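Local coordinates for LacI family sugar-binding transcriptional regulator (Enterococcus faecalis V583, PDB 4RK0), which binds a ribose sugar between the two lobes of its sensor domain and probably regulates transcription as a DNA-binding repressor of the LacI family, at residues F22-L25 against I26-I29; A184-D187 against E188-F191; V233-L236 against G237-A241. All coordinates share one frame; numbering follows the deposited sequence.

Contact 1 (F22-L25 against I26-I29)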
ATOM      1  N   PHE A  22      -1.472  -6.895  -0.667  1.00 27.89           N
ATOM      2  CA  PHE A  22      -0.789  -7.487   0.492  1.00 25.67           C
ATOM      3  C   PHE A  22      -0.868  -6.585   1.695  1.00 23.28           C
ATOM      4  O   PHE A  22      -0.872  -7.053   2.811  1.00 23.76           O
ATOM      5  CB  PHE A  22       0.646  -7.822   0.186  1.00 23.78           C
ATOM      6  CG  PHE A  22       0.779  -8.935  -0.802  1.00 26.82           C
ATOM      7  CD1 PHE A  22       0.331 -10.201  -0.494  1.00 23.05           C
ATOM      8  CD2 PHE A  22       1.243  -8.689  -2.069  1.00 26.35           C
ATOM      9  CE1 PHE A  22       0.411 -11.197  -1.424  1.00 25.51           C
ATOM     10  CE2 PHE A  22       1.354  -9.675  -2.980  1.00 27.29           C
ATOM     11  CZ  PHE A  22       0.929 -10.944  -2.663  1.00 34.94           C
ATOM     12  N   ALA A  23      -1.029  -5.296   1.469  1.00 25.29           N
ATOM     13  CA  ALA A  23      -1.260  -4.405   2.611  1.00 29.85           C
ATOM     14  C   ALA A  23      -2.588  -4.710   3.296  1.00 29.99           C
ATOM     15  O   ALA A  23      -2.667  -4.703   4.531  1.00 26.01           O
ATOM     16  CB  ALA A  23      -1.182  -2.936   2.185  1.00 33.94           C
ATOM     17  N   GLN A  24      -3.625  -4.996   2.503  1.00 25.37           N
ATOM     18  CA  GLN A  24      -4.939  -5.310   3.063  1.00 30.49           C
ATOM     19  C   GLN A  24      -4.941  -6.690   3.670  1.00 29.43           C
ATOM     20  O   GLN A  24      -5.618  -6.936   4.656  1.00 25.12           O
ATOM     21  CB  GLN A  24      -6.015  -5.191   1.996  1.00 33.36           C
ATOM     22  CG  GLN A  24      -6.398  -3.776   1.647  1.00 41.26           C
ATOM     23  CD  GLN A  24      -7.090  -3.030   2.782  1.00 46.29           C
ATOM     24  OE1 GLN A  24      -7.435  -3.593   3.819  1.00 34.92           O
ATOM     25  NE2 GLN A  24      -7.279  -1.735   2.583  1.00 54.11           N
ATOM     26  N   LEU A  25      -4.186  -7.617   3.090  1.00 26.94           N
ATOM     27  CA  LEU A  25      -3.955  -8.920   3.757  1.00 25.65           C
ATOM     28  C   LEU A  25      -3.404  -8.737   5.163  1.00 24.18           C
ATOM     29  O   LEU A  25      -3.887  -9.363   6.164  1.00 25.18           O
ATOM     30  CB  LEU A  25      -3.034  -9.793   2.883  1.00 23.46           C
ATOM     31  CG  LEU A  25      -2.682 -11.186   3.406  1.00 34.12           C
ATOM     32  CD1 LEU A  25      -3.916 -12.062   3.431  1.00 30.30           C
ATOM     33  CD2 LEU A  25      -1.624 -11.802   2.495  1.00 39.18           C
ATOM     34  N   ILE A  26      -2.385  -7.902   5.285  1.00 28.56           N
ATOM     35  CA  ILE A  26      -1.786  -7.639   6.576  1.00 24.28           C
ATOM     36  C   ILE A  26      -2.808  -7.019   7.565  1.00 32.33           C
ATOM     37  O   ILE A  26      -2.906  -7.468   8.689  1.00 28.50           O
ATOM     38  CB  ILE A  26      -0.495  -6.803   6.461  1.00 25.30           C
ATOM     39  CG1 ILE A  26       0.643  -7.671   5.880  1.00 31.46           C
ATOM     40  CG2 ILE A  26      -0.080  -6.234   7.803  1.00 25.81           C
ATOM     41  CD1 ILE A  26       1.680  -6.865   5.145  1.00 45.96           C
ATOM     42  N   ARG A  27      -3.564  -6.009   7.155  1.00 24.85           N
ATOM     43  CA  ARG A  27      -4.637  -5.501   8.022  1.00 23.96           C
ATOM     44  C   ARG A  27      -5.600  -6.577   8.499  1.00 27.77           C
ATOM     45  O   ARG A  27      -6.034  -6.564   9.643  1.00 30.73           O
ATOM     46  CB  ARG A  27      -5.456  -4.432   7.270  1.00 28.32           C
ATOM     47  CG  ARG A  27      -4.705  -3.164   7.049  1.00 38.38           C
ATOM     48  CD  ARG A  27      -5.607  -2.058   6.538  1.00 46.79           C
ATOM     49  NE  ARG A  27      -6.678  -1.743   7.477  1.00 39.12           N
ATOM     50  CZ  ARG A  27      -7.965  -2.071   7.334  1.00 31.92           C
ATOM     51  NH1 ARG A  27      -8.414  -2.749   6.284  1.00 33.46           N
ATOM     52  NH2 ARG A  27      -8.818  -1.704   8.273  1.00 37.08           N
ATOM     53  N   GLY A  28      -5.976  -7.466   7.596  1.00 27.68           N
ATOM     54  CA  GLY A  28      -6.843  -8.593   7.934  1.00 28.79           C
ATOM     55  C   GLY A  28      -6.238  -9.428   9.040  1.00 41.20           C
ATOM     56  O   GLY A  28      -6.879  -9.702  10.043  1.00 30.53           O
ATOM     57  N   ILE A  29      -4.972  -9.782   8.885  1.00 34.60           N
ATOM     58  CA  ILE A  29      -4.244 -10.538   9.918  1.00 30.46           C
ATOM     59  C   ILE A  29      -4.112  -9.752  11.212  1.00 35.70           C
ATOM     60  O   ILE A  29      -4.397 -10.284  12.312  1.00 33.95           O
ATOM     61  CB  ILE A  29      -2.834 -10.920   9.417  1.00 29.43           C
ATOM     62  CG1 ILE A  29      -2.916 -11.921   8.273  1.00 29.25           C
ATOM     63  CG2 ILE A  29      -1.933 -11.428  10.542  1.00 29.04           C
ATOM     64  CD1 ILE A  29      -1.626 -12.005   7.446  1.00 39.62           C
TER
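Gln24 and Arg27 run side by side along helix 20-35 and meet at their polar ends, where Arg27 NH1 donates to Gln24 OE1 over 2.8 Å. The N-H to oxygen angle is 151°. The donor lies in the carbonyl plane of the Gln24 amide, on a lone pair of OE1, while OE1 sits at the edge of the guanidinium and close to its plane. The two flat groups stand 80° apart, so they join edge to lone pair without stacking. A bend at chi2 turns the Gln24 amide along the helix surface toward Arg27, whose own chain bends at chi3 to bring NH1 round.

This polar pair occupies the partly exposed flank of the helix, near Thr18 of the second subunit. The buried flank, by contrast, is lined by apolar side chains that pack close against the preceding turn's carbonyls. Leu25 CG comes within 4.3 Å of Ile29 CD1 one turn on, and Ile29 CG1 rests 3.5 Å from Leu25 O. Ile26 CD1 lies equally close to Phe22 O, because CG1 stands beside the backbone N (chi1 -73°) and sends the branch back over the preceding turn. Ile26 and Ile29 pack against strand 39-44, as expected of the helix of a beta-alpha-beta unit, and Leu25 against helix 233-249. Phe22, at the end nearer the ribose, touches the sugar with its ring. Backbone bonds from Ile26 N to Phe22 O and from Ile29 N to Leu25 O, both 3.0 Å, carry the regular helix through.

Arg27 O accepts from Gln47 of the second subunit. A neutral amide oxygen holding one guanidinium N-H would help to orient the Arg27 head without cancelling its charge, for which Asp16 of the second subunit offers a long, weak ion pair.

Contact 2 (A184-D187 against E188-F191). With RIB (alpha-D-ribofuranose), chain E.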
ATOM      1  N   ALA A 184      -5.745  -8.460 -17.449  1.00 21.96           N
ATOM      2  CA  ALA A 184      -4.577  -8.184 -16.665  1.00 28.22           C
ATOM      3  C   ALA A 184      -4.636  -9.058 -15.430  1.00 30.77           C
ATOM      4  O   ALA A 184      -5.628  -9.033 -14.708  1.00 27.78           O
ATOM      5  CB  ALA A 184      -4.524  -6.725 -16.271  1.00 27.93           C
ATOM      6  N   ILE A 185      -3.576  -9.822 -15.174  1.00 24.54           N
ATOM      7  CA  ILE A 185      -3.660 -10.868 -14.156  1.00 22.89           C
ATOM      8  C   ILE A 185      -3.648 -10.312 -12.746  1.00 24.00           C
ATOM      9  O   ILE A 185      -3.952 -11.026 -11.800  1.00 27.49           O
ATOM     10  CB  ILE A 185      -2.595 -11.964 -14.385  1.00 22.60           C
ATOM     11  CG1 ILE A 185      -3.192 -13.345 -14.220  1.00 29.74           C
ATOM     12  CG2 ILE A 185      -1.423 -11.773 -13.475  1.00 26.52           C
ATOM     13  CD1 ILE A 185      -4.025 -13.762 -15.383  1.00 38.14           C
ATOM     14  N   ASN A 186      -3.314  -9.032 -12.593  1.00 26.60           N
ATOM     15  CA  ASN A 186      -3.664  -8.326 -11.367  1.00 21.74           C
ATOM     16  C   ASN A 186      -3.954  -6.851 -11.658  1.00 25.94           C
ATOM     17  O   ASN A 186      -3.674  -6.362 -12.769  1.00 21.89           O
ATOM     18  CB  ASN A 186      -2.682  -8.526 -10.220  1.00 25.01           C
ATOM     19  CG  ASN A 186      -1.432  -7.685 -10.322  1.00 31.80           C
ATOM     20  OD1 ASN A 186      -1.049  -7.209 -11.391  1.00 28.68           O
ATOM     21  ND2 ASN A 186      -0.763  -7.531  -9.189  1.00 27.64           N
ATOM     22  N   ASP A 187      -4.533  -6.172 -10.672  1.00 24.06           N
ATOM     23  CA  ASP A 187      -4.945  -4.767 -10.848  1.00 27.65           C
ATOM     24  C   ASP A 187      -3.716  -3.867 -11.068  1.00 24.02           C
ATOM     25  O   ASP A 187      -3.777  -2.923 -11.852  1.00 24.62           O
ATOM     26  CB  ASP A 187      -5.800  -4.265  -9.688  1.00 35.26           C
ATOM     27  CG  ASP A 187      -7.220  -4.891  -9.657  1.00 22.74           C
ATOM     28  OD1 ASP A 187      -7.711  -5.356 -10.689  1.00 24.76           O
ATOM     29  OD2 ASP A 187      -7.824  -4.887  -8.584  1.00 27.52           O
ATOM     30  N   GLU A 188      -2.613  -4.146 -10.407  1.00 26.14           N
ATOM     31  CA  GLU A 188      -1.393  -3.352 -10.629  1.00 29.89           C
ATOM     32  C   GLU A 188      -0.927  -3.405 -12.093  1.00 29.22           C
ATOM     33  O   GLU A 188      -0.606  -2.372 -12.685  1.00 25.00           O
ATOM     34  CB  GLU A 188      -0.269  -3.812  -9.689  1.00 27.79           C
ATOM     35  CG  GLU A 188      -0.530  -3.481  -8.231  1.00 30.08           C
ATOM     36  CD  GLU A 188       0.738  -3.173  -7.444  1.00124.24           C
ATOM     37  OE1 GLU A 188       1.746  -3.891  -7.596  1.00 43.34           O
ATOM     38  OE2 GLU A 188       0.736  -2.212  -6.654  1.00 43.93           O
ATOM     39  N   ILE A 189      -0.913  -4.588 -12.705  1.00 24.53           N
ATOM     40  CA  ILE A 189      -0.660  -4.650 -14.149  1.00 25.16           C
ATOM     41  C   ILE A 189      -1.635  -3.782 -14.949  1.00 25.37           C
ATOM     42  O   ILE A 189      -1.232  -3.111 -15.911  1.00 27.65           O
ATOM     43  CB  ILE A 189      -0.725  -6.083 -14.681  1.00 23.60           C
ATOM     44  CG1 ILE A 189       0.486  -6.836 -14.150  1.00 24.41           C
ATOM     45  CG2 ILE A 189      -0.738  -6.107 -16.201  1.00 29.88           C
ATOM     46  CD1 ILE A 189       0.560  -8.308 -14.541  1.00 25.60           C
ATOM     47  N   ALA A 190      -2.924  -3.884 -14.628  1.00 26.23           N
ATOM     48  CA  ALA A 190      -3.946  -3.114 -15.295  1.00 29.47           C
ATOM     49  C   ALA A 190      -3.683  -1.600 -15.194  1.00 26.15           C
ATOM     50  O   ALA A 190      -3.901  -0.857 -16.163  1.00 24.23           O
ATOM     51  CB  ALA A 190      -5.306  -3.398 -14.677  1.00 29.09           C
ATOM     52  N   PHE A 191      -3.283  -1.152 -14.017  1.00 23.91           N
ATOM     53  CA  PHE A 191      -2.954   0.280 -13.866  1.00 25.42           C
ATOM     54  C   PHE A 191      -1.807   0.681 -14.780  1.00 21.60           C
ATOM     55  O   PHE A 191      -1.790   1.799 -15.360  1.00 24.64           O
ATOM     56  CB  PHE A 191      -2.661   0.679 -12.417  1.00 25.32           C
ATOM     57  CG  PHE A 191      -3.769   0.366 -11.455  1.00 27.44           C
ATOM     58  CD1 PHE A 191      -5.107   0.332 -11.868  1.00 23.06           C
ATOM     59  CD2 PHE A 191      -3.469   0.080 -10.133  1.00 24.00           C
ATOM     60  CE1 PHE A 191      -6.124   0.015 -10.980  1.00 24.44           C
ATOM     61  CE2 PHE A 191      -4.478  -0.246  -9.251  1.00 24.36           C
ATOM     62  CZ  PHE A 191      -5.805  -0.274  -9.680  1.00 22.65           C
TER
HETATM   63  O5  RIB E 401      -2.179  -8.511  -6.811  1.00 29.42           O
HETATM   64  C5  RIB E 401      -1.131  -9.244  -6.197  1.00 42.42           C
HETATM   65  C4  RIB E 401      -1.294 -10.620  -6.676  1.00 60.23           C
HETATM   66  O4  RIB E 401      -0.229 -11.519  -6.273  1.00 31.87           O
HETATM   67  C3  RIB E 401      -2.645 -10.868  -6.034  1.00 24.60           C
HETATM   68  O3  RIB E 401      -3.490 -11.099  -7.163  1.00 23.42           O
HETATM   69  C2  RIB E 401      -2.308 -12.027  -5.092  1.00 23.02           C
HETATM   70  O2  RIB E 401      -3.241 -13.074  -5.196  1.00 22.43           O
HETATM   71  C1  RIB E 401      -0.836 -12.408  -5.325  1.00 43.37           C
HETATM   72  O1  RIB E 401      -0.669 -13.796  -5.561  1.00 33.90           O
HETATM   73  O   HOH W   1       1.998  -6.615  -8.168  1.00 31.92           O
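The chain leaves strand 181-184 and passes through Asn186, extended just before the helix, into helix 187-199, where Ala190 N bonds to Asn186 O and Phe191 N to Asp187 O. Asn186 is the N-cap: its OD1 accepts from Ile189 N at 2.9 Å, with an N-H angle of 167°. The donor stands above the amide plane, 39° out of it. Asn186 CG sits between the backbone N and carbonyl carbon (chi1 79°), the crowded position, which folds OD1 back over the first turn and lets ND2 face the sugar. ND2 donates to ribose O5 and also to a water that in turn donates a hydrogen bond to Glu188 OE1. One amide thus caps the helix with its oxygen and binds ligand with its nitrogen, and the cap fixes its rotation.

Beneath the turn, Ala184 CB packs 3.8 Å from Ile189 CG2, and Ile185 CG2 lies alongside Ile189 CD1. The Asp187 carboxylate leads away from the helix to Thr228 OG1 and Val216 N, and Arg143, another ribose-pocket residue, donates to Ile185 O. At the far end, Asp187 O stands over the centre of the Phe191 ring, 3.3 Å above its plane.

Contact 3 (V233-L236 against G237-A241)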
ATOM      1  N   VAL A 233      -9.822 -10.143   0.334  1.00 27.97           N
ATOM      2  CA  VAL A 233      -8.474 -10.146   0.901  1.00 25.50           C
ATOM      3  C   VAL A 233      -8.429  -9.843   2.361  1.00 25.56           C
ATOM      4  O   VAL A 233      -7.641 -10.458   3.085  1.00 28.21           O
ATOM      5  CB  VAL A 233      -7.417  -9.262   0.128  1.00 26.34           C
ATOM      6  CG1 VAL A 233      -7.785  -7.775   0.084  1.00 32.00           C
ATOM      7  CG2 VAL A 233      -6.034  -9.472   0.701  1.00 30.78           C
ATOM      8  N   PHE A 234      -9.281  -8.929   2.822  1.00 22.21           N
ATOM      9  CA  PHE A 234      -9.351  -8.633   4.264  1.00 23.38           C
ATOM     10  C   PHE A 234      -9.758  -9.895   4.976  1.00 30.76           C
ATOM     11  O   PHE A 234      -9.118 -10.310   5.957  1.00 28.99           O
ATOM     12  CB  PHE A 234     -10.378  -7.522   4.569  1.00 29.87           C
ATOM     13  CG  PHE A 234     -10.331  -7.056   5.968  1.00 25.37           C
ATOM     14  CD1 PHE A 234      -9.289  -6.282   6.381  1.00 24.23           C
ATOM     15  CD2 PHE A 234     -11.265  -7.460   6.897  1.00 27.89           C
ATOM     16  CE1 PHE A 234      -9.206  -5.833   7.695  1.00 38.01           C
ATOM     17  CE2 PHE A 234     -11.203  -7.012   8.214  1.00 28.28           C
ATOM     18  CZ  PHE A 234     -10.176  -6.199   8.613  1.00 26.54           C
ATOM     19  N   GLN A 235     -10.799 -10.528   4.438  1.00 25.39           N
ATOM     20  CA  GLN A 235     -11.320 -11.763   5.002  1.00 32.56           C
ATOM     21  C   GLN A 235     -10.337 -12.910   4.882  1.00 36.18           C
ATOM     22  O   GLN A 235     -10.293 -13.767   5.748  1.00 34.00           O
ATOM     23  CB  GLN A 235     -12.618 -12.146   4.318  1.00 34.92           C
ATOM     24  CG  GLN A 235     -13.281 -13.393   4.905  1.00 45.73           C
ATOM     25  CD  GLN A 235     -14.407 -13.901   4.031  1.00 59.41           C
ATOM     26  OE1 GLN A 235     -14.866 -13.216   3.125  1.00 39.39           O
ATOM     27  NE2 GLN A 235     -14.857 -15.105   4.304  1.00 46.73           N
ATOM     28  N   LEU A 236      -9.564 -12.947   3.802  1.00 31.17           N
ATOM     29  CA  LEU A 236      -8.478 -13.926   3.688  1.00 27.37           C
ATOM     30  C   LEU A 236      -7.468 -13.761   4.823  1.00 27.81           C
ATOM     31  O   LEU A 236      -7.070 -14.771   5.428  1.00 29.55           O
ATOM     32  CB  LEU A 236      -7.783 -13.762   2.329  1.00 25.98           C
ATOM     33  CG  LEU A 236      -6.576 -14.630   2.035  1.00 28.40           C
ATOM     34  CD1 LEU A 236      -6.909 -16.101   2.152  1.00 34.16           C
ATOM     35  CD2 LEU A 236      -6.055 -14.227   0.641  1.00 31.01           C
ATOM     36  N   GLY A 237      -7.101 -12.512   5.154  1.00 25.08           N
ATOM     37  CA  GLY A 237      -6.169 -12.251   6.228  1.00 28.35           C
ATOM     38  C   GLY A 237      -6.765 -12.621   7.590  1.00 35.32           C
ATOM     39  O   GLY A 237      -6.091 -13.199   8.431  1.00 28.72           O
ATOM     40  N   GLN A 238      -8.030 -12.292   7.810  1.00 34.63           N
ATOM     41  CA  GLN A 238      -8.676 -12.687   9.062  1.00 42.25           C
ATOM     42  C   GLN A 238      -8.736 -14.217   9.233  1.00 27.37           C
ATOM     43  O   GLN A 238      -8.427 -14.754  10.316  1.00 29.41           O
ATOM     44  CB  GLN A 238     -10.080 -12.095   9.146  1.00 30.03           C
ATOM     45  CG  GLN A 238     -10.072 -10.584   9.352  1.00 28.65           C
ATOM     46  CD  GLN A 238     -11.432 -10.107   9.830  1.00 44.91           C
ATOM     47  OE1 GLN A 238     -12.458 -10.521   9.298  1.00 39.85           O
ATOM     48  NE2 GLN A 238     -11.446  -9.278  10.856  1.00 39.18           N
ATOM     49  N   THR A 239      -9.162 -14.904   8.196  1.00 28.86           N
ATOM     50  CA  THR A 239      -9.329 -16.339   8.246  1.00 41.21           C
ATOM     51  C   THR A 239      -7.983 -17.055   8.441  1.00 56.79           C
ATOM     52  O   THR A 239      -7.865 -18.020   9.205  1.00 28.37           O
ATOM     53  CB  THR A 239      -9.968 -16.868   6.960  1.00 31.23           C
ATOM     54  OG1 THR A 239     -11.193 -16.182   6.665  1.00 33.47           O
ATOM     55  CG2 THR A 239     -10.270 -18.361   7.092  1.00 37.57           C
ATOM     56  N   THR A 240      -6.968 -16.568   7.739  1.00 30.55           N
ATOM     57  CA  THR A 240      -5.611 -17.097   7.868  1.00 27.19           C
ATOM     58  C   THR A 240      -5.060 -16.998   9.290  1.00 35.09           C
ATOM     59  O   THR A 240      -4.531 -17.969   9.818  1.00 35.93           O
ATOM     60  CB  THR A 240      -4.688 -16.383   6.820  1.00 30.73           C
ATOM     61  OG1 THR A 240      -5.143 -16.713   5.491  1.00 35.76           O
ATOM     62  CG2 THR A 240      -3.278 -16.809   6.967  1.00 37.20           C
ATOM     63  N   ALA A 241      -5.198 -15.832   9.917  1.00 24.51           N
ATOM     64  CA  ALA A 241      -4.733 -15.632  11.295  1.00 29.21           C
ATOM     65  C   ALA A 241      -5.551 -16.487  12.246  1.00 38.63           C
ATOM     66  O   ALA A 241      -5.024 -17.028  13.219  1.00 40.92           O
ATOM     67  CB  ALA A 241      -4.845 -14.169  11.698  1.00 30.41           C
TER
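The first two turns of helix 233-249, which packs on one side against helix 20-35 and on another against the central strands of the larger sheet, carry two threonines whose hydroxyls add a second bond to the regular helical ones. Thr239 OG1 donates to Gln235 O and Thr240 OG1 to Leu236 O, each over 2.7 Å. Both hydroxyls lie beside their own backbone N (chi1 -54° and -64°), the setting that aims them at the carbonyl one turn earlier. Each carbonyl also takes the regular helical N-H, at 2.9 Å, and in both cases the hydroxyl and the amide approach from opposite faces of its plane.

On the partly exposed side, Gln238 reaches back to Phe234, its NE2 lying 3.5 Å from ring atom CE2 with the amide and ring planes 41° apart. NE2 has its hydrogen-bond partner in Ser31 of helix 20-35. Leu236 and Thr240, on the inner side, touch strands 90-93 and 103-107, and Leu236 CD1 comes 3.8 Å from Thr240 OG1. With its hydroxyl spent on Leu236 O, Thr240 can be buried among apolar residues of the sheet at little polar cost.

In the fold
Contacts 1 and 3 lie on neighbouring helices of one lobe, with centres about 7 Å apart, and touch directly: Arg27 NH1 is 3.5 Å from Phe234 CE1, Gly28 O is 3.4 Å from Gln238 CG, and Val233 CG2 is 3.5 Å from Leu25 N. Contact 2 belongs to the other lobe, its centre about 19 Å from that of contact 1 and 22 Å from that of contact 3, and it touches neither. Ribose bridges the gap: Phe22 of contact 1 and Asn186 of contact 2 both reach it, whereas contact 3 comes no nearer than its Leu236 side chain, about 7 Å from the sugar.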